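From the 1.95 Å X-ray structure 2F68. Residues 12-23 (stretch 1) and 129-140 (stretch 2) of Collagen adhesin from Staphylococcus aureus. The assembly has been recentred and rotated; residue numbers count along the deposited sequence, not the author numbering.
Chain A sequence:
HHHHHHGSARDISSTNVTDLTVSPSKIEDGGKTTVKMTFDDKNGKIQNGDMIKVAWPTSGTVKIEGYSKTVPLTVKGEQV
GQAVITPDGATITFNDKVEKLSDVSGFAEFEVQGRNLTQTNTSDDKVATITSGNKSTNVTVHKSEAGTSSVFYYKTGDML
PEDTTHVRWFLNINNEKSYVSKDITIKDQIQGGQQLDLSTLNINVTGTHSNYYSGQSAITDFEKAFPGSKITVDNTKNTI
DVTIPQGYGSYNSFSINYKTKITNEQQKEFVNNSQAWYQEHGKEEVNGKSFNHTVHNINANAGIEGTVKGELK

Stretch 1 12-23: ISSTNVTDLTVS
Stretch 2 (129-140) TITSGNKSTNVT

Stretch 2 is a β-hairpin, strand 129-132 joined to strand 135-140 by a type II' turn from Ser132 to Lys135, and stretch 1 packs against one face of it. Residues 13-16 of stretch 1 are helical, preceded by Ile12 at the N-cap position; strand 17-23 follows, with Val17 at phi/psi -68/130, Thr18 at -110/-33 and residues 19-23 extended (phi -152 to -122, psi 114 to 140). It lies 8° from the direction of strand 135-140, axes approaching to 6.3 Å, and 157° from that of strand 129-132, at 8.0 Å. Val17, Leu20 and Val22 (all chi1 t) are buried and point toward the hairpin, as suits apolar side chains; Asp19, Thr21 and Ser23 point away. No clear direct hydrogen bond crosses the interface; side-chain packing and two waters join the stretches, burying 673 Å² in total.

Within the hairpin, Ile130 N and O pair with Thr137 O and N, both at 3.0 Å. Buried Ile130 (m, t) points toward stretch 1, its CD1 3.8 Å from Val22 CG2 and its CG2 4.2 Å from Leu20 CD2. Thr131 points away. Ser132 (t) is small enough to let apolar groups close in: its OG is 3.5 Å from Val17 CG2 and its CB 3.8 Å from Leu20 CD2. This buried OG is hydrogen-bonded elsewhere in the structure. Ser132 O is 3.4 Å from Val17 CG1, and Ser132 N donates to Lys135 O at 2.9 Å.

Gly133 (76/-118) sits against the helical segment, its CA 3.9 Å from Ser14 CA. Gly133 CA lies 3.4 Å from Ser13 O in a CA-H...O contact. An ideal CB here would clash, 2.0 Å from Ser13 O, and the positive phi also favours glycine. Asn134 (-94/-8) donates from its N to water 1 at 3.2 Å; this water also lies 3.2 Å from Ser13 O and 3.0 Å from Val17 O, bridging the turn to the backbone of Ser13 and Val17.

Lys135 (m, m, t, t) lays its aliphatic chain along stretch 1: CB is 3.9 Å from Leu20 CB, CG 3.9 Å from Val17 CG1 and CE 3.3 Å from Thr18 O. Water 2, 2.7 Å from Thr18 O, accepts a weak hydrogen bond from Lys135 NZ at 3.4 Å. Lys135 CA is 6.0 Å from Leu20 CA.

Ser136 points away, whereas Thr137 (t), its CA 6.2 Å from Thr21 CA, turns its methyl inward: CG2 lies 3.8 Å from Leu20 CG, 3.4 Å from Leu20 O and 3.5 Å from Val22 CG2. Leu20 (t, p) is the most extensively covered residue, its CD2 3.3 Å from Ile130 O. Buried Val139 (t) closes the apolar row, its CG2 3.7 Å from Val22 CG1.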

ATOM      1  N   ILE A  12       8.884 -19.353  20.182  1.00 23.34           N
ATOM      2  CA  ILE A  12       8.832 -20.760  19.779  1.00 22.64           C
ATOM      3  C   ILE A  12       9.064 -20.956  18.275  1.00 22.64           C
ATOM      4  O   ILE A  12       8.745 -22.012  17.722  1.00 20.76           O
ATOM      5  CB  ILE A  12       7.495 -21.432  20.205  1.00 22.34           C
ATOM      6  CG1 ILE A  12       6.290 -20.652  19.661  1.00 21.33           C
ATOM      7  CG2 ILE A  12       7.428 -21.573  21.726  1.00 21.68           C
ATOM      8  CD1 ILE A  12       5.039 -21.492  19.452  1.00 22.97           C
ATOM      9  N   SER A  13       9.628 -19.937  17.628  1.00 23.08           N
ATOM     10  CA  SER A  13       9.862 -19.952  16.183  1.00 23.67           C
ATOM     11  C   SER A  13      10.904 -20.986  15.754  1.00 24.00           C
ATOM     12  O   SER A  13      10.751 -21.636  14.721  1.00 22.47           O
ATOM     13  CB  SER A  13      10.265 -18.559  15.689  1.00 23.73           C
ATOM     14  OG  SER A  13      11.450 -18.112  16.326  1.00 33.02           O
ATOM     15  N   SER A  14      11.959 -21.134  16.554  1.00 24.42           N
ATOM     16  CA  SER A  14      13.040 -22.075  16.253  1.00 25.72           C
ATOM     17  C   SER A  14      12.610 -23.535  16.400  1.00 26.08           C
ATOM     18  O   SER A  14      13.188 -24.424  15.770  1.00 26.77           O
ATOM     19  CB  SER A  14      14.254 -21.795  17.141  1.00 27.30           C
ATOM     20  OG  SER A  14      14.768 -20.496  16.908  1.00 29.06           O
ATOM     21  N   THR A  15      11.596 -23.773  17.228  1.00 25.51           N
ATOM     22  CA  THR A  15      11.134 -25.129  17.527  1.00 25.53           C
ATOM     23  C   THR A  15       9.912 -25.558  16.712  1.00 23.86           C
ATOM     24  O   THR A  15       9.834 -26.704  16.268  1.00 24.31           O
ATOM     25  CB  THR A  15      10.824 -25.310  19.033  1.00 26.64           C
ATOM     26  OG1 THR A  15       9.934 -24.274  19.471  1.00 33.49           O
ATOM     27  CG2 THR A  15      12.103 -25.263  19.860  1.00 26.82           C
ATOM     28  N   ASN A  16       8.970 -24.638  16.510  1.00 22.25           N
ATOM     29  CA  ASN A  16       7.663 -24.988  15.942  1.00 20.82           C
ATOM     30  C   ASN A  16       7.454 -24.720  14.446  1.00 20.31           C
ATOM     31  O   ASN A  16       6.633 -25.388  13.811  1.00 20.74           O
ATOM     32  CB  ASN A  16       6.533 -24.365  16.770  1.00 20.13           C
ATOM     33  CG  ASN A  16       6.360 -25.040  18.123  1.00 23.95           C
ATOM     34  OD1 ASN A  16       6.641 -24.449  19.163  1.00 22.24           O
ATOM     35  ND2 ASN A  16       5.903 -26.287  18.109  1.00 21.19           N
ATOM     36  N   VAL A  17       8.185 -23.753  13.890  1.00 19.10           N
ATOM     37  CA  VAL A  17       8.075 -23.414  12.464  1.00 18.58           C
ATOM     38  C   VAL A  17       8.601 -24.552  11.589  1.00 19.14           C
ATOM     39  O   VAL A  17       9.705 -25.057  11.806  1.00 18.20           O
ATOM     40  CB  VAL A  17       8.800 -22.083  12.119  1.00 18.92           C
ATOM     41  CG1 VAL A  17       8.768 -21.808  10.616  1.00 17.31           C
ATOM     42  CG2 VAL A  17       8.171 -20.923  12.869  1.00 17.13           C
ATOM     43  N   THR A  18       7.797 -24.945  10.604  1.00 19.71           N
ATOM     44  CA  THR A  18       8.117 -26.081   9.738  1.00 19.51           C
ATOM     45  C   THR A  18       8.455 -25.688   8.300  1.00 21.07           C
ATOM     46  O   THR A  18       9.276 -26.345   7.655  1.00 22.01           O
ATOM     47  CB  THR A  18       6.978 -27.122   9.725  1.00 19.22           C
ATOM     48  OG1 THR A  18       5.716 -26.460   9.566  1.00 19.22           O
ATOM     49  CG2 THR A  18       6.971 -27.918  11.019  1.00 19.13           C
ATOM     50  N   ASP A  19       7.821 -24.628   7.802  1.00 20.76           N
ATOM     51  CA  ASP A  19       8.056 -24.155   6.436  1.00 21.21           C
ATOM     52  C   ASP A  19       7.816 -22.653   6.292  1.00 20.18           C
ATOM     53  O   ASP A  19       6.873 -22.104   6.866  1.00 18.12           O
ATOM     54  CB  ASP A  19       7.186 -24.931   5.436  1.00 21.25           C
ATOM     55  CG  ASP A  19       7.476 -24.561   3.989  1.00 24.33           C
ATOM     56  OD1 ASP A  19       8.659 -24.581   3.586  1.00 26.66           O
ATOM     57  OD2 ASP A  19       6.515 -24.262   3.251  1.00 25.79           O
ATOM     58  N   LEU A  20       8.685 -22.006   5.518  1.00 19.47           N
ATOM     59  CA  LEU A  20       8.555 -20.587   5.201  1.00 20.15           C
ATOM     60  C   LEU A  20       8.809 -20.362   3.712  1.00 21.71           C
ATOM     61  O   LEU A  20       9.924 -20.567   3.223  1.00 21.79           O
ATOM     62  CB  LEU A  20       9.518 -19.753   6.054  1.00 20.08           C
ATOM     63  CG  LEU A  20       9.457 -18.224   5.954  1.00 21.49           C
ATOM     64  CD1 LEU A  20       8.240 -17.658   6.673  1.00 22.39           C
ATOM     65  CD2 LEU A  20      10.729 -17.616   6.513  1.00 20.12           C
ATOM     66  N   THR A  21       7.765 -19.950   2.996  1.00 22.58           N
ATOM     67  CA  THR A  21       7.840 -19.739   1.549  1.00 22.77           C
ATOM     68  C   THR A  21       7.325 -18.362   1.142  1.00 23.67           C
ATOM     69  O   THR A  21       6.332 -17.875   1.687  1.00 21.24           O
ATOM     70  CB  THR A  21       7.045 -20.812   0.767  1.00 23.72           C
ATOM     71  OG1 THR A  21       5.725 -20.934   1.316  1.00 25.40           O
ATOM     72  CG2 THR A  21       7.747 -22.165   0.826  1.00 26.67           C
ATOM     73  N   VAL A  22       8.010 -17.742   0.184  1.00 24.53           N
ATOM     74  CA  VAL A  22       7.575 -16.466  -0.384  1.00 25.96           C
ATOM     75  C   VAL A  22       7.391 -16.597  -1.895  1.00 27.59           C
ATOM     76  O   VAL A  22       8.334 -16.920  -2.622  1.00 28.61           O
ATOM     77  CB  VAL A  22       8.554 -15.304  -0.063  1.00 26.99           C
ATOM     78  CG1 VAL A  22       7.966 -13.974  -0.507  1.00 26.33           C
ATOM     79  CG2 VAL A  22       8.870 -15.252   1.420  1.00 29.33           C
ATOM     80  N   SER A  23       6.166 -16.352  -2.353  1.00 28.74           N
ATOM     81  CA  SER A  23       5.830 -16.418  -3.773  1.00 29.09           C
ATOM     82  C   SER A  23       5.072 -15.163  -4.210  1.00 28.03           C
ATOM     83  O   SER A  23       4.107 -14.764  -3.551  1.00 28.08           O
ATOM     84  CB  SER A  23       5.005 -17.673  -4.072  1.00 30.53           C
ATOM     85  OG  SER A  23       4.757 -17.805  -5.461  1.00 35.44           O
ATOM     86  N   THR A 129      16.398 -11.588   2.483  1.00 22.58           N
ATOM     87  CA  THR A 129      16.231 -12.856   3.191  1.00 22.60           C
ATOM     88  C   THR A 129      15.212 -12.735   4.323  1.00 22.25           C
ATOM     89  O   THR A 129      15.459 -12.064   5.329  1.00 21.50           O
ATOM     90  CB  THR A 129      17.582 -13.382   3.742  1.00 23.85           C
ATOM     91  OG1 THR A 129      18.566 -13.368   2.700  1.00 23.22           O
ATOM     92  CG2 THR A 129      17.437 -14.803   4.278  1.00 23.48           C
ATOM     93  N   ILE A 130      14.067 -13.389   4.144  1.00 21.28           N
ATOM     94  CA  ILE A 130      13.027 -13.440   5.170  1.00 21.51           C
ATOM     95  C   ILE A 130      13.208 -14.707   6.007  1.00 21.23           C
ATOM     96  O   ILE A 130      13.289 -15.813   5.465  1.00 20.21           O
ATOM     97  CB  ILE A 130      11.603 -13.371   4.552  1.00 22.32           C
ATOM     98  CG1 ILE A 130      11.431 -12.066   3.760  1.00 24.98           C
ATOM     99  CG2 ILE A 130      10.531 -13.489   5.638  1.00 19.76           C
ATOM    100  CD1 ILE A 130      10.208 -12.024   2.859  1.00 27.18           C
ATOM    101  N   THR A 131      13.285 -14.532   7.325  1.00 21.19           N
ATOM    102  CA  THR A 131      13.560 -15.634   8.248  1.00 21.45           C
ATOM    103  C   THR A 131      12.456 -15.825   9.288  1.00 22.36           C
ATOM    104  O   THR A 131      11.840 -14.858   9.739  1.00 21.62           O
ATOM    105  CB  THR A 131      14.904 -15.434   8.991  1.00 22.52           C
ATOM    106  OG1 THR A 131      14.911 -14.159   9.645  1.00 21.66           O
ATOM    107  CG2 THR A 131      16.082 -15.516   8.026  1.00 22.09           C
ATOM    108  N   SER A 132      12.219 -17.083   9.654  1.00 22.35           N
ATOM    109  CA  SER A 132      11.286 -17.436  10.722  1.00 22.38           C
ATOM    110  C   SER A 132      11.775 -18.696  11.436  1.00 22.19           C
ATOM    111  O   SER A 132      11.523 -19.817  10.988  1.00 21.79           O
ATOM    112  CB  SER A 132       9.869 -17.632  10.173  1.00 21.57           C
ATOM    113  OG  SER A 132       8.945 -17.888  11.216  1.00 21.66           O
ATOM    114  N   GLY A 133      12.486 -18.495  12.543  1.00 22.08           N
ATOM    115  CA  GLY A 133      13.081 -19.595  13.299  1.00 23.81           C
ATOM    116  C   GLY A 133      14.318 -20.142  12.615  1.00 24.89           C
ATOM    117  O   GLY A 133      15.305 -19.426  12.436  1.00 24.12           O
ATOM    118  N   ASN A 134      14.261 -21.417  12.237  1.00 24.74           N
ATOM    119  CA  ASN A 134      15.355 -22.068  11.516  1.00 24.51           C
ATOM    120  C   ASN A 134      15.174 -22.021   9.998  1.00 24.47           C
ATOM    121  O   ASN A 134      16.080 -22.391   9.246  1.00 21.82           O
ATOM    122  CB  ASN A 134      15.522 -23.519  11.985  1.00 25.67           C
ATOM    123  CG  ASN A 134      16.020 -23.625  13.420  1.00 28.36           C
ATOM    124  OD1 ASN A 134      15.660 -24.556  14.141  1.00 33.67           O
ATOM    125  ND2 ASN A 134      16.854 -22.678  13.839  1.00 28.23           N
ATOM    126  N   LYS A 135      14.006 -21.558   9.559  1.00 23.40           N
ATOM    127  CA  LYS A 135      13.662 -21.523   8.137  1.00 24.30           C
ATOM    128  C   LYS A 135      13.934 -20.154   7.516  1.00 24.88           C
ATOM    129  O   LYS A 135      13.674 -19.117   8.133  1.00 24.12           O
ATOM    130  CB  LYS A 135      12.197 -21.923   7.924  1.00 24.51           C
ATOM    131  CG  LYS A 135      11.799 -23.261   8.552  1.00 25.57           C
ATOM    132  CD  LYS A 135      12.469 -24.445   7.863  1.00 26.35           C
ATOM    133  CE  LYS A 135      12.365 -25.705   8.706  1.00 28.10           C
ATOM    134  NZ  LYS A 135      13.001 -26.874   8.040  1.00 29.82           N
ATOM    135  N   SER A 136      14.456 -20.166   6.291  1.00 25.02           N
ATOM    136  CA  SER A 136      14.784 -18.942   5.562  1.00 25.89           C
ATOM    137  C   SER A 136      14.482 -19.071   4.071  1.00 26.21           C
ATOM    138  O   SER A 136      14.641 -20.144   3.484  1.00 25.92           O
ATOM    139  CB  SER A 136      16.255 -18.571   5.770  1.00 27.45           C
ATOM    140  OG  SER A 136      17.114 -19.607   5.326  1.00 31.01           O
ATOM    141  N   THR A 137      14.049 -17.965   3.469  1.00 24.59           N
ATOM    142  CA  THR A 137      13.724 -17.915   2.041  1.00 24.86           C
ATOM    143  C   THR A 137      14.095 -16.559   1.430  1.00 24.75           C
ATOM    144  O   THR A 137      14.075 -15.534   2.116  1.00 23.49           O
ATOM    145  CB  THR A 137      12.232 -18.257   1.772  1.00 25.04           C
ATOM    146  OG1 THR A 137      11.902 -17.961   0.407  1.00 25.97           O
ATOM    147  CG2 THR A 137      11.311 -17.472   2.698  1.00 23.27           C
ATOM    148  N   ASN A 138      14.428 -16.568   0.141  1.00 23.72           N
ATOM    149  CA  ASN A 138      14.945 -15.381  -0.541  1.00 23.57           C
ATOM    150  C   ASN A 138      13.969 -14.732  -1.519  1.00 24.54           C
ATOM    151  O   ASN A 138      13.206 -15.419  -2.202  1.00 23.03           O
ATOM    152  CB  ASN A 138      16.257 -15.710  -1.260  1.00 25.34           C
ATOM    153  CG  ASN A 138      17.374 -16.101  -0.303  1.00 25.84           C
ATOM    154  OD1 ASN A 138      18.164 -17.001  -0.593  1.00 32.13           O
ATOM    155  ND2 ASN A 138      17.446 -15.426   0.841  1.00 19.05           N
ATOM    156  N   VAL A 139      14.007 -13.401  -1.571  1.00 23.59           N
ATOM    157  CA  VAL A 139      13.198 -12.616  -2.503  1.00 24.09           C
ATOM    158  C   VAL A 139      14.108 -11.683  -3.303  1.00 24.05           C
ATOM    159  O   VAL A 139      14.863 -10.895  -2.728  1.00 23.76           O
ATOM    160  CB  VAL A 139      12.114 -11.773  -1.775  1.00 25.20           C
ATOM    161  CG1 VAL A 139      11.133 -11.173  -2.778  1.00 22.67           C
ATOM    162  CG2 VAL A 139      11.366 -12.610  -0.746  1.00 29.44           C
ATOM    163  N   THR A 140      14.031 -11.783  -4.628  1.00 23.95           N
ATOM    164  CA  THR A 140      14.834 -10.951  -5.521  1.00 25.75           C
ATOM    165  C   THR A 140      14.062  -9.693  -5.920  1.00 25.36           C
ATOM    166  O   THR A 140      12.999  -9.777  -6.541  1.00 24.78           O
ATOM    167  CB  THR A 140      15.275 -11.734  -6.783  1.00 26.02           C
ATOM    168  OG1 THR A 140      15.853 -12.987  -6.395  1.00 28.23           O
ATOM    169  CG2 THR A 140      16.298 -10.941  -7.587  1.00 27.14           C
TER
HETATM  170  O   HOH W   1      12.175 -23.722  12.750  1.00 26.24           O
HETATM  171  O   HOH W   2      10.182 -28.690   8.754  1.00 35.71           O